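Phycocyanobilin lyase subunit alpha (Nostoc sp. PCC 7120, PDB 5N3U) is the CpcE half of a CpcE/CpcF lyase probably required for chromophorylation of the phycocyanin subunit encoded by cpcA. Local coordinates at residues 174-177 and 178-181; 97-101 and 102-106; 29-32 and 33-36; 206-209 and 210-213. All coordinates share one frame; numbering follows the deposited sequence. Where two conformers were deposited one is given.

Interaction 1: 174-177 and 178-181; sequences PVSR and VQCA
Val175 O takes two backbone N-H groups from the turn that follows it. Gln179 N reaches it over 3.1 Å with an N-H···O angle of 158°, a sound i to i+4 bond, while Val178 N, also close, meets it at a poor angle and counts as a weak bond. The gripped carbonyl belongs to the N-cap residue, so this is the point where the chain turns into helix 176-190. The next two backbone bonds are regular: Cys180 N donates to Ser176 O, and Ala181 N to Arg177 O at 3.1 Å. A valine at the N-cap has no polar side-chain atom to offer the first amides of the helix. What its isopropyl group does instead is apolar: Val175 CB lies 4.0 Å from Val178 CG2, and Val175 CG1 is equally near that methyl. Val178 holds CG1 anti to its backbone N (chi1 173°), which leaves CG2 on the side of its own amide, facing Val175. One turn on, the aliphatic part of Gln179 runs over the start of the helix, with Gln179 CG 3.6 Å from Val175 O; its chain is extended, and its amide nitrogen NE2 bonds back to Leu171 O in the preceding loop. Arg177 bends at chi3, and its NH2 forms a salt bridge with Glu149. Val178 and Ala181 also pack on Leu152, whereas Ser176, Arg177 and Cys180 touch Leu210 and Val213, so helix 176-190 packs at its start on both helix 148-157 and helix 208-221.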
ATOM      1  N   PRO A 174       7.831  12.744  32.020  1.00 26.71           N
ATOM      2  CA  PRO A 174       8.591  11.501  31.834  1.00 29.53           C
ATOM      3  C   PRO A 174       8.447  10.819  30.466  1.00 32.62           C
ATOM      4  O   PRO A 174       9.318  10.127  30.052  1.00 32.22           O
ATOM      5  CB  PRO A 174       7.965  10.543  32.851  1.00 31.75           C
ATOM      6  CG  PRO A 174       7.145  11.345  33.784  1.00 33.11           C
ATOM      7  CD  PRO A 174       6.948  12.703  33.215  1.00 29.81           C
ATOM      8  N   VAL A 175       7.305  10.986  29.796  1.00 26.50           N
ATOM      9  CA  VAL A 175       7.054  10.462  28.462  1.00 28.20           C
ATOM     10  C   VAL A 175       7.614  11.284  27.310  1.00 27.10           C
ATOM     11  O   VAL A 175       7.289  12.435  27.140  1.00 21.49           O
ATOM     12  CB  VAL A 175       5.520  10.172  28.240  1.00 26.88           C
ATOM     13  CG1 VAL A 175       5.253   9.679  26.806  1.00 27.88           C
ATOM     14  CG2 VAL A 175       5.026   9.176  29.311  1.00 33.22           C
ATOM     15  N   SER A 176       8.418  10.634  26.477  1.00 25.53           N
ATOM     16  CA  SER A 176       9.168  11.324  25.418  1.00 31.02           C
ATOM     17  C   SER A 176       8.269  12.030  24.415  1.00 29.55           C
ATOM     18  O   SER A 176       8.579  13.116  24.009  1.00 23.15           O
ATOM     19  CB  SER A 176      10.020  10.327  24.592  1.00 34.39           C
ATOM     20  OG  SER A 176      11.171  10.101  25.304  1.00 44.43           O
ATOM     21  N   ARG A 177       7.148  11.398  24.061  1.00 25.23           N
ATOM     22  CA  ARG A 177       6.198  12.008  23.157  1.00 25.96           C
ATOM     23  C   ARG A 177       5.587  13.217  23.683  1.00 20.77           C
ATOM     24  O   ARG A 177       5.314  14.164  22.931  1.00 20.93           O
ATOM     25  CB  ARG A 177       5.128  10.961  22.755  1.00 32.41           C
ATOM     26  CG  ARG A 177       5.820   9.955  21.780  1.00 42.26           C
ATOM     27  CD  ARG A 177       4.916   8.796  21.310  1.00 53.89           C
ATOM     28  NE  ARG A 177       3.853   9.355  20.467  1.00 58.22           N
ATOM     29  CZ  ARG A 177       3.664   9.190  19.160  1.00 50.65           C
ATOM     30  NH1 ARG A 177       4.391   8.359  18.408  1.00 54.07           N
ATOM     31  NH2 ARG A 177       2.679   9.876  18.602  1.00 52.52           N
ATOM     32  N   VAL A 178       5.342  13.255  24.987  1.00 19.83           N
ATOM     33  CA  VAL A 178       4.793  14.466  25.623  1.00 19.51           C
ATOM     34  C   VAL A 178       5.824  15.615  25.605  1.00 22.36           C
ATOM     35  O   VAL A 178       5.495  16.800  25.396  1.00 18.10           O
ATOM     36  CB  VAL A 178       4.294  14.131  27.021  1.00 22.34           C
ATOM     37  CG1 VAL A 178       3.885  15.336  27.739  1.00 22.21           C
ATOM     38  CG2 VAL A 178       3.135  13.081  26.907  1.00 20.91           C
ATOM     39  N   GLN A 179       7.073  15.269  25.871  1.00 20.88           N
ATOM     40  CA  GLN A 179       8.100  16.325  25.845  1.00 22.02           C
ATOM     41  C   GLN A 179       8.270  16.935  24.473  1.00 19.74           C
ATOM     42  O   GLN A 179       8.487  18.155  24.364  1.00 21.90           O
ATOM     43  CB  GLN A 179       9.441  15.740  26.276  1.00 24.46           C
ATOM     44  CG  GLN A 179       9.431  15.290  27.680  1.00 25.04           C
ATOM     45  CD  GLN A 179      10.751  14.646  28.066  1.00 36.97           C
ATOM     46  OE1 GLN A 179      11.182  13.658  27.486  1.00 39.99           O
ATOM     47  NE2 GLN A 179      11.376  15.212  29.052  1.00 37.88           N
ATOM     48  N   CYS A 180       8.189  16.108  23.446  1.00 19.23           N
ATOM     49  CA  CYS A 180       8.284  16.560  22.065  0.52 20.83           C
ATOM     50  C   CYS A 180       7.157  17.507  21.703  1.00 19.35           C
ATOM     51  O   CYS A 180       7.364  18.575  21.081  1.00 20.23           O
ATOM     52  CB  CYS A 180       8.302  15.346  21.170  0.52 23.10           C
ATOM     53  SG  CYS A 180       8.637  15.636  19.435  0.52 25.29           S
ATOM     54  N   ALA A 181       5.914  17.128  22.094  1.00 19.92           N
ATOM     55  CA  ALA A 181       4.808  18.004  21.885  1.00 18.62           C
ATOM     56  C   ALA A 181       4.942  19.345  22.596  1.00 21.34           C
ATOM     57  O   ALA A 181       4.543  20.395  22.037  1.00 20.31           O
ATOM     58  CB  ALA A 181       3.560  17.269  22.258  1.00 22.58           C
TER

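Interaction 2: 97-101 and 102-106; sequences LECPD and FYVRE
Arg105 folds back over the loop that leads into its own helix and hands NH1 to two carbonyls. The bond to Cys99 O is the stronger, with Arg105 NH1 at 2.8 Å, lying in the carbonyl plane and nearly in the guanidinium plane; the one from Arg105 NH1 to Pro100 O, at 3.0 Å, is bent and weak. A turn at chi3 (-64°) bends the chain so that the guanidinium comes round to these carbonyls. Its other nitrogens are also occupied: NE donates to Gln146, and NH2 weakly to Val145 O. Pro100 O has a second donor in a water, which in turn accepts from Phe102 N at 2.7 Å. Asp101 is the N-cap. Its OD1 accepts from Tyr103 N at 3.0 Å, the amide approaching from above the carboxylate plane, and its OD2 is taken by Arg75 in a salt bridge and by Tyr71 N. Asp101 O receives Arg105 N over 3.2 Å, almost straight, and Val104 N weakly. Even the Asp101 amide is used, donating to Cys99 SG. Leu97 O is different: Arg105 CD comes within 3.2 Å of it, yet this buried carbonyl has no hydrogen-bond partner in the model. The cap and the arginine thus work on separate groups: the carboxylate takes one helix amide, that of Tyr103, and the side chain of Arg75, while the guanidinium serves the loop carbonyls, which implies a helix entrance held by complementary polar bonds.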
ATOM      1  N   LEU A  97     -14.090  17.149  24.092  1.00 19.57           N
ATOM      2  CA  LEU A  97     -13.021  17.292  25.075  1.00 19.55           C
ATOM      3  C   LEU A  97     -13.461  17.004  26.502  1.00 22.55           C
ATOM      4  O   LEU A  97     -12.599  16.788  27.370  1.00 24.38           O
ATOM      5  CB  LEU A  97     -12.298  18.628  24.985  1.00 21.20           C
ATOM      6  CG  LEU A  97     -11.655  18.978  23.680  1.00 21.41           C
ATOM      7  CD1 LEU A  97     -11.126  20.425  23.780  1.00 24.68           C
ATOM      8  CD2 LEU A  97     -10.488  17.991  23.384  1.00 22.83           C
ATOM      9  N   GLU A  98     -14.742  16.898  26.778  1.00 22.79           N
ATOM     10  CA  GLU A  98     -15.187  16.460  28.101  1.00 25.25           C
ATOM     11  C   GLU A  98     -15.850  15.104  28.024  1.00 27.06           C
ATOM     12  O   GLU A  98     -16.389  14.638  29.046  1.00 28.88           O
ATOM     13  CB  GLU A  98     -16.205  17.467  28.729  1.00 30.59           C
ATOM     14  CG  GLU A  98     -15.564  18.765  29.261  1.00 35.17           C
ATOM     15  CD  GLU A  98     -14.492  18.589  30.368  1.00 46.07           C
ATOM     16  OE1 GLU A  98     -14.850  18.168  31.508  1.00 42.76           O
ATOM     17  OE2 GLU A  98     -13.259  18.885  30.102  1.00 51.32           O
ATOM     18  N   CYS A  99     -15.718  14.397  26.903  1.00 23.40           N
ATOM     19  CA  CYS A  99     -16.271  13.064  26.792  1.00 21.75           C
ATOM     20  C   CYS A  99     -15.532  12.136  27.758  1.00 25.33           C
ATOM     21  O   CYS A  99     -14.289  12.189  27.852  1.00 20.53           O
ATOM     22  CB  CYS A  99     -16.080  12.500  25.373  1.00 23.42           C
ATOM     23  SG  CYS A  99     -16.950  10.869  25.152  1.00 26.94           S
ATOM     24  N   PRO A 100     -16.269  11.217  28.431  1.00 22.05           N
ATOM     25  CA  PRO A 100     -15.570  10.312  29.270  1.00 24.53           C
ATOM     26  C   PRO A 100     -14.646   9.349  28.588  1.00 23.91           C
ATOM     27  O   PRO A 100     -13.715   8.891  29.244  1.00 22.37           O
ATOM     28  CB  PRO A 100     -16.689   9.486  29.984  1.00 27.45           C
ATOM     29  CG  PRO A 100     -17.899  10.231  29.800  1.00 30.35           C
ATOM     30  CD  PRO A 100     -17.750  11.067  28.561  1.00 26.03           C
ATOM     31  N   ASP A 101     -14.835   9.084  27.293  1.00 22.96           N
ATOM     32  CA  ASP A 101     -13.982   8.162  26.576  1.00 21.29           C
ATOM     33  C   ASP A 101     -12.673   8.898  26.168  1.00 20.68           C
ATOM     34  O   ASP A 101     -12.693   9.848  25.368  1.00 16.96           O
ATOM     35  CB  ASP A 101     -14.732   7.734  25.330  1.00 22.58           C
ATOM     36  CG  ASP A 101     -13.939   6.820  24.422  1.00 24.94           C
ATOM     37  OD1 ASP A 101     -12.758   6.490  24.691  1.00 25.99           O
ATOM     38  OD2 ASP A 101     -14.521   6.412  23.367  1.00 24.64           O
ATOM     39  N   PHE A 102     -11.559   8.409  26.698  1.00 19.90           N
ATOM     40  CA  PHE A 102     -10.259   8.973  26.399  1.00 20.17           C
ATOM     41  C   PHE A 102     -10.012   9.170  24.909  1.00 21.17           C
ATOM     42  O   PHE A 102      -9.473  10.224  24.479  1.00 19.01           O
ATOM     43  CB  PHE A 102      -9.123   8.120  27.058  1.00 20.30           C
ATOM     44  CG  PHE A 102      -7.754   8.507  26.599  1.00 19.00           C
ATOM     45  CD1 PHE A 102      -7.227   7.977  25.434  1.00 19.35           C
ATOM     46  CD2 PHE A 102      -6.967   9.430  27.326  1.00 20.56           C
ATOM     47  CE1 PHE A 102      -6.001   8.343  24.961  1.00 18.47           C
ATOM     48  CE2 PHE A 102      -5.655   9.751  26.889  1.00 19.52           C
ATOM     49  CZ  PHE A 102      -5.204   9.306  25.658  1.00 17.72           C
ATOM     50  N   TYR A 103     -10.396   8.168  24.132  1.00 17.22           N
ATOM     51  CA  TYR A 103     -10.073   8.124  22.720  1.00 17.72           C
ATOM     52  C   TYR A 103     -10.933   9.143  21.920  1.00 17.84           C
ATOM     53  O   TYR A 103     -10.487   9.645  20.922  1.00 17.07           O
ATOM     54  CB  TYR A 103     -10.182   6.721  22.154  1.00 19.39           C
ATOM     55  CG  TYR A 103      -9.110   5.849  22.701  1.00 20.91           C
ATOM     56  CD1 TYR A 103      -7.790   6.012  22.247  1.00 24.37           C
ATOM     57  CD2 TYR A 103      -9.368   4.938  23.717  1.00 25.27           C
ATOM     58  CE1 TYR A 103      -6.723   5.267  22.833  1.00 26.10           C
ATOM     59  CE2 TYR A 103      -8.344   4.162  24.262  1.00 27.77           C
ATOM     60  CZ  TYR A 103      -7.035   4.357  23.816  1.00 27.29           C
ATOM     61  OH  TYR A 103      -6.005   3.645  24.360  1.00 30.91           O
ATOM     62  N   VAL A 104     -12.084   9.500  22.425  1.00 17.66           N
ATOM     63  CA  VAL A 104     -12.849  10.650  21.867  1.00 17.65           C
ATOM     64  C   VAL A 104     -12.122  11.971  22.152  1.00 17.07           C
ATOM     65  O   VAL A 104     -12.015  12.781  21.289  1.00 18.13           O
ATOM     66  CB  VAL A 104     -14.265  10.692  22.407  1.00 17.65           C
ATOM     67  CG1 VAL A 104     -14.941  11.964  21.984  1.00 17.72           C
ATOM     68  CG2 VAL A 104     -15.043   9.526  21.868  1.00 18.44           C
ATOM     69  N   ARG A 105     -11.709  12.167  23.385  1.00 16.56           N
ATOM     70  CA  ARG A 105     -10.939  13.359  23.773  1.00 17.49           C
ATOM     71  C   ARG A 105      -9.715  13.509  22.909  1.00 17.06           C
ATOM     72  O   ARG A 105      -9.406  14.606  22.399  1.00 14.88           O
ATOM     73  CB  ARG A 105     -10.593  13.373  25.270  1.00 17.93           C
ATOM     74  CG  ARG A 105     -11.802  13.234  26.205  1.00 20.36           C
ATOM     75  CD  ARG A 105     -11.557  13.755  27.641  1.00 18.46           C
ATOM     76  NE  ARG A 105     -10.547  13.023  28.389  1.00 20.12           N
ATOM     77  CZ  ARG A 105     -10.704  11.811  28.884  1.00 21.40           C
ATOM     78  NH1 ARG A 105     -11.859  11.159  28.700  1.00 21.05           N
ATOM     79  NH2 ARG A 105      -9.711  11.238  29.531  1.00 21.37           N
ATOM     80  N   GLU A 106      -9.055  12.418  22.689  1.00 17.17           N
ATOM     81  CA  GLU A 106      -7.811  12.404  21.872  1.00 18.58           C
ATOM     82  C   GLU A 106      -8.097  12.780  20.432  1.00 18.59           C
ATOM     83  O   GLU A 106      -7.431  13.594  19.825  1.00 19.88           O
ATOM     84  CB  GLU A 106      -7.153  11.010  21.914  1.00 21.50           C
ATOM     85  CG  GLU A 106      -5.763  11.041  21.311  1.00 23.52           C
ATOM     86  CD  GLU A 106      -5.018   9.731  21.501  1.00 34.28           C
ATOM     87  OE1 GLU A 106      -5.585   8.660  21.123  1.00 33.98           O
ATOM     88  OE2 GLU A 106      -3.897   9.793  22.079  1.00 41.19           O
TER
HETATM   89  O   HOH W   1     -11.755   6.581  28.720  1.00 33.79           O

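Interaction 3: 29-32 and 33-36; sequences SDLS and LRYY
Asp30 and Leu33 meet at the first turn of helix 31-43, their side chains crossing at about a right angle. Asp30 CG stands 3.7 Å from Leu33 CB, because chi1 of the aspartate is -176°: the carboxyl group swings away from its own amide and over the N-H groups that open the helix. There OD1 accepts from Ser32 N at 2.9 Å and from Leu33 N at 3.4 Å, both weak bonds. An alanine here removes the carboxylate, which would probably leave Ser32 N without this acceptor and Leu33 N with just a weak bond to Asp30 O among those described. The backbone carbonyl of Asp30 takes Arg34 N at 3.1 Å in a well-aligned bond.

Leu31 and Arg34 run alongside each other in the same direction. Leu31 CD2 lies over one face of the guanidinium, offset toward its rim, and 4.0 Å from Arg34 CD. The arginine chain is extended from CG to NE, which carries the head back past the cap, where NE donates to Ser28 O. Tyr35 and Tyr36 both hold CG anti to the backbone N, which carries their rings off the first turn; Tyr36 OH bonds to Asn13. Phe144 of the neighbouring CpcF chain packs on Asp30, Ser32 and Leu33, placing this helix start at the subunit interface. This is the classic aspartate N-cap, opening a helix of the HEAT-like repeat region.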
ATOM      1  N   SER A  29     -28.657   0.843  10.379  1.00 45.60           N
ATOM      2  CA  SER A  29     -28.838  -0.005  11.565  1.00 43.12           C
ATOM      3  C   SER A  29     -27.604  -0.875  11.791  1.00 42.88           C
ATOM      4  O   SER A  29     -27.450  -1.438  12.864  1.00 46.72           O
ATOM      5  CB  SER A  29     -30.083  -0.915  11.398  1.00 48.94           C
ATOM      6  OG  SER A  29     -30.134  -1.430  10.064  1.00 45.54           O
ATOM      7  N   ASP A  30     -26.749  -0.999  10.770  1.00 38.94           N
ATOM      8  CA  ASP A  30     -25.482  -1.709  10.878  1.00 40.24           C
ATOM      9  C   ASP A  30     -24.440  -0.725  11.449  1.00 31.27           C
ATOM     10  O   ASP A  30     -23.943   0.161  10.754  1.00 31.11           O
ATOM     11  CB  ASP A  30     -25.042  -2.244   9.490  1.00 38.86           C
ATOM     12  CG  ASP A  30     -23.754  -3.102   9.546  1.00 52.49           C
ATOM     13  OD1 ASP A  30     -22.965  -3.081  10.560  1.00 52.00           O
ATOM     14  OD2 ASP A  30     -23.498  -3.813   8.532  1.00 63.44           O
ATOM     15  N   LEU A  31     -24.081  -0.951  12.674  1.00 31.67           N
ATOM     16  CA  LEU A  31     -23.130  -0.060  13.326  1.00 30.75           C
ATOM     17  C   LEU A  31     -21.739  -0.110  12.687  1.00 27.95           C
ATOM     18  O   LEU A  31     -21.046   0.927  12.617  1.00 28.14           O
ATOM     19  CB  LEU A  31     -23.093  -0.392  14.770  1.00 32.11           C
ATOM     20  CG  LEU A  31     -24.436  -0.367  15.521  1.00 33.26           C
ATOM     21  CD1 LEU A  31     -24.167  -0.804  16.926  1.00 37.53           C
ATOM     22  CD2 LEU A  31     -25.074   0.998  15.492  1.00 34.65           C
ATOM     23  N   SER A  32     -21.329  -1.280  12.200  1.00 27.21           N
ATOM     24  CA  SER A  32     -20.033  -1.395  11.537  1.00 31.02           C
ATOM     25  C   SER A  32     -19.952  -0.547  10.293  1.00 26.42           C
ATOM     26  O   SER A  32     -18.923   0.003   9.958  1.00 26.97           O
ATOM     27  CB  SER A  32     -19.722  -2.840  11.218  1.00 31.84           C
ATOM     28  OG  SER A  32     -19.364  -3.463  12.420  1.00 31.08           O
ATOM     29  N   LEU A  33     -21.057  -0.485   9.581  1.00 25.65           N
ATOM     30  CA  LEU A  33     -21.177   0.272   8.394  1.00 27.55           C
ATOM     31  C   LEU A  33     -21.151   1.767   8.704  1.00 24.73           C
ATOM     32  O   LEU A  33     -20.503   2.533   7.969  1.00 23.56           O
ATOM     33  CB  LEU A  33     -22.452  -0.139   7.654  1.00 31.82           C
ATOM     34  CG  LEU A  33     -22.665   0.486   6.273  1.00 36.17           C
ATOM     35  CD1 LEU A  33     -21.561   0.150   5.290  1.00 41.91           C
ATOM     36  CD2 LEU A  33     -24.019   0.065   5.658  1.00 38.54           C
ATOM     37  N   ARG A  34     -21.822   2.192   9.772  1.00 23.64           N
ATOM     38  CA  ARG A  34     -21.665   3.594  10.193  1.00 25.39           C
ATOM     39  C   ARG A  34     -20.161   3.909  10.476  1.00 23.16           C
ATOM     40  O   ARG A  34     -19.658   4.965  10.109  1.00 22.86           O
ATOM     41  CB  ARG A  34     -22.368   3.833  11.534  1.00 29.85           C
ATOM     42  CG  ARG A  34     -23.843   3.587  11.505  1.00 32.24           C
ATOM     43  CD  ARG A  34     -24.376   3.957  12.879  1.00 36.20           C
ATOM     44  NE  ARG A  34     -25.828   3.984  12.823  1.00 38.72           N
ATOM     45  CZ  ARG A  34     -26.622   4.511  13.756  1.00 44.92           C
ATOM     46  NH1 ARG A  34     -26.126   5.101  14.853  1.00 38.46           N
ATOM     47  NH2 ARG A  34     -27.943   4.454  13.559  1.00 45.24           N
ATOM     48  N   TYR A  35     -19.513   3.021  11.222  1.00 19.91           N
ATOM     49  CA  TYR A  35     -18.096   3.209  11.614  1.00 19.87           C
ATOM     50  C   TYR A  35     -17.233   3.345  10.371  1.00 19.49           C
ATOM     51  O   TYR A  35     -16.414   4.206  10.280  1.00 20.35           O
ATOM     52  CB  TYR A  35     -17.685   2.040  12.510  1.00 20.35           C
ATOM     53  CG  TYR A  35     -16.304   2.052  13.056  1.00 24.82           C
ATOM     54  CD1 TYR A  35     -16.024   2.716  14.245  1.00 30.63           C
ATOM     55  CD2 TYR A  35     -15.240   1.394  12.407  1.00 30.94           C
ATOM     56  CE1 TYR A  35     -14.744   2.739  14.774  1.00 35.68           C
ATOM     57  CE2 TYR A  35     -13.935   1.375  12.969  1.00 33.31           C
ATOM     58  CZ  TYR A  35     -13.714   2.033  14.134  1.00 35.02           C
ATOM     59  OH  TYR A  35     -12.472   2.117  14.706  1.00 43.69           O
ATOM     60  N   TYR A  36     -17.435   2.472   9.406  1.00 20.93           N
ATOM     61  CA  TYR A  36     -16.663   2.451   8.205  1.00 20.41           C
ATOM     62  C   TYR A  36     -16.922   3.711   7.419  1.00 21.57           C
ATOM     63  O   TYR A  36     -16.011   4.387   6.936  1.00 17.90           O
ATOM     64  CB  TYR A  36     -16.991   1.178   7.403  1.00 22.23           C
ATOM     65  CG  TYR A  36     -16.141   1.120   6.170  1.00 22.91           C
ATOM     66  CD1 TYR A  36     -16.557   1.716   5.026  1.00 26.56           C
ATOM     67  CD2 TYR A  36     -14.898   0.497   6.192  1.00 25.24           C
ATOM     68  CE1 TYR A  36     -15.812   1.722   3.909  1.00 28.25           C
ATOM     69  CE2 TYR A  36     -14.100   0.469   5.065  1.00 29.06           C
ATOM     70  CZ  TYR A  36     -14.591   1.079   3.923  1.00 33.50           C
ATOM     71  OH  TYR A  36     -13.877   1.101   2.824  1.00 31.01           O
TER

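Interaction 4: 206-209 and 210-213; sequences NDLN and LRRV
Leu208 is flanked by two arginines of the next turn, Arg211 and Arg212. Arg211 bends at chi3 (-71°), which lays its guanidinium face over Leu208 CA; from there Arg211 NH2 reaches to 3.5 Å from Leu208 CD1. Its polar ends go to backbone carbonyls, NH1 to Gly205 O and NE to Lys234 O. Arg212 stays extended, and Leu208 CD2 sits over one face of its guanidinium, 3.8 Å from Arg212 NH2. A water accepts from Arg212 NH1 and donates to Asn209 OD1, both at 2.7 Å, bridging the two side chains.

At the N-cap, Asp207 OD1 accepts Leu210 N weakly at 3.5 Å, and the syn lone pair of the same oxygen takes Asn209 ND2 at 3.2 Å. A leucine in place of Asp207 has no oxygen for Asn209 ND2, and would probably leave that amide freer to turn and Leu210 N with just its weak bond to Asp207 O among the bonds here.

Arg212 also forms salt bridges with Glu236 and with Asp72 of the neighbouring CpcF subunit, so the start of helix 208-221 touches that subunit through Arg212 and packs on helix 176-190.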
ATOM      1  N   ASN A 206      17.377   7.351  18.786  1.00 52.79           N
ATOM      2  CA  ASN A 206      17.273   5.962  18.446  1.00 52.38           C
ATOM      3  C   ASN A 206      15.854   5.541  18.073  1.00 50.85           C
ATOM      4  O   ASN A 206      15.664   4.406  17.689  1.00 54.69           O
ATOM      5  CB  ASN A 206      17.781   5.105  19.620  1.00 58.57           C
ATOM      6  CG  ASN A 206      16.831   5.105  20.835  1.00 60.40           C
ATOM      7  OD1 ASN A 206      15.609   5.243  20.714  1.00 68.63           O
ATOM      8  ND2 ASN A 206      17.402   4.928  22.024  1.00 67.37           N
ATOM      9  N   ASP A 207      14.853   6.409  18.216  1.00 50.12           N
ATOM     10  CA  ASP A 207      13.454   5.988  18.082  1.00 44.52           C
ATOM     11  C   ASP A 207      12.795   6.505  16.762  1.00 43.08           C
ATOM     12  O   ASP A 207      12.358   7.666  16.636  1.00 37.70           O
ATOM     13  CB  ASP A 207      12.703   6.447  19.330  1.00 49.74           C
ATOM     14  CG  ASP A 207      11.254   6.028  19.354  1.00 58.19           C
ATOM     15  OD1 ASP A 207      10.679   5.627  18.334  1.00 61.23           O
ATOM     16  OD2 ASP A 207      10.639   6.138  20.429  1.00 66.14           O
ATOM     17  N   LEU A 208      12.601   5.600  15.824  1.00 41.98           N
ATOM     18  CA  LEU A 208      11.973   5.925  14.556  1.00 40.94           C
ATOM     19  C   LEU A 208      10.668   6.676  14.597  1.00 42.97           C
ATOM     20  O   LEU A 208      10.549   7.693  13.963  1.00 54.73           O
ATOM     21  CB  LEU A 208      11.826   4.691  13.668  1.00 39.08           C
ATOM     22  CG  LEU A 208      11.193   4.898  12.287  1.00 40.80           C
ATOM     23  CD1 LEU A 208      11.959   5.901  11.453  1.00 40.02           C
ATOM     24  CD2 LEU A 208      11.003   3.616  11.511  1.00 38.35           C
ATOM     25  N   ASN A 209       9.689   6.191  15.360  1.00 38.01           N
ATOM     26  CA  ASN A 209       8.396   6.874  15.483  1.00 45.94           C
ATOM     27  C   ASN A 209       8.533   8.287  15.971  1.00 39.60           C
ATOM     28  O   ASN A 209       7.767   9.136  15.635  1.00 42.24           O
ATOM     29  CB  ASN A 209       7.491   6.250  16.538  1.00 46.44           C
ATOM     30  CG  ASN A 209       7.406   4.777  16.436  1.00 48.32           C
ATOM     31  OD1 ASN A 209       6.739   4.255  15.564  1.00 47.35           O
ATOM     32  ND2 ASN A 209       8.067   4.091  17.335  1.00 47.06           N
ATOM     33  N   LEU A 210       9.516   8.503  16.797  1.00 37.38           N
ATOM     34  CA  LEU A 210       9.754   9.794  17.417  1.00 35.71           C
ATOM     35  C   LEU A 210      10.358  10.697  16.355  1.00 31.96           C
ATOM     36  O   LEU A 210      10.007  11.827  16.253  1.00 32.48           O
ATOM     37  CB  LEU A 210      10.693   9.679  18.601  1.00 42.67           C
ATOM     38  CG  LEU A 210       9.986   9.918  19.923  1.00 55.65           C
ATOM     39  CD1 LEU A 210      10.906   9.840  21.113  1.00 56.23           C
ATOM     40  CD2 LEU A 210       9.302  11.253  19.878  1.00 55.38           C
ATOM     41  N   ARG A 211      11.280  10.162  15.576  1.00 30.32           N
ATOM     42  CA  ARG A 211      11.827  10.897  14.429  1.00 30.97           C
ATOM     43  C   ARG A 211      10.717  11.375  13.493  1.00 27.85           C
ATOM     44  O   ARG A 211      10.680  12.544  13.046  1.00 26.44           O
ATOM     45  CB  ARG A 211      12.860  10.015  13.723  1.00 33.16           C
ATOM     46  CG  ARG A 211      14.031   9.634  14.578  1.00 33.93           C
ATOM     47  CD  ARG A 211      15.322   9.268  13.845  1.00 40.33           C
ATOM     48  NE  ARG A 211      15.209   8.005  13.159  1.00 44.49           N
ATOM     49  CZ  ARG A 211      15.439   6.791  13.643  1.00 47.22           C
ATOM     50  NH1 ARG A 211      15.898   6.586  14.852  1.00 43.09           N
ATOM     51  NH2 ARG A 211      15.211   5.747  12.854  1.00 44.58           N
ATOM     52  N   ARG A 212       9.705  10.544  13.271  1.00 26.65           N
ATOM     53  CA  ARG A 212       8.622  10.920  12.394  1.00 24.97           C
ATOM     54  C   ARG A 212       7.825  12.033  12.951  1.00 25.27           C
ATOM     55  O   ARG A 212       7.445  12.975  12.268  1.00 23.98           O
ATOM     56  CB  ARG A 212       7.700   9.714  12.048  1.00 26.96           C
ATOM     57  CG  ARG A 212       8.402   8.576  11.325  1.00 26.64           C
ATOM     58  CD  ARG A 212       7.397   7.432  11.260  1.00 30.56           C
ATOM     59  NE  ARG A 212       7.815   6.340  10.418  1.00 27.69           N
ATOM     60  CZ  ARG A 212       7.332   5.090  10.507  1.00 27.64           C
ATOM     61  NH1 ARG A 212       6.477   4.753  11.455  1.00 30.56           N
ATOM     62  NH2 ARG A 212       7.711   4.184   9.661  1.00 25.92           N
ATOM     63  N   VAL A 213       7.541  11.944  14.217  1.00 24.95           N
ATOM     64  CA  VAL A 213       6.837  13.010  14.916  1.00 26.66           C
ATOM     65  C   VAL A 213       7.661  14.323  14.878  1.00 23.06           C
ATOM     66  O   VAL A 213       7.110  15.386  14.577  1.00 26.62           O
ATOM     67  CB  VAL A 213       6.565  12.598  16.382  1.00 34.25           C
ATOM     68  CG1 VAL A 213       6.241  13.821  17.218  1.00 36.86           C
ATOM     69  CG2 VAL A 213       5.403  11.586  16.382  1.00 36.19           C
TER
HETATM   70  O   HOH W   2       5.386   5.783  13.743  1.00 37.57           O

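Going from the N terminus, interaction 3 opens helix 31-43, interaction 2 opens helix 102-115, interaction 1 opens helix 176-190 and interaction 4 opens helix 208-221. Each joins neighbouring residues of one continuous stretch, so none closes a long loop, and they follow in series without nesting or crossing. Interactions 1 and 4 lie in the same HEAT-repeat region and touch directly, tying helix 176-190 to helix 208-221. Interaction 2 is separate, its nearest atoms about 7 Å from interaction 1. Interaction 3 lies farthest out, its centre about 35 Å from that of interaction 1 across the chain's centre. Interactions 3 and 4 both meet the CpcF subunit.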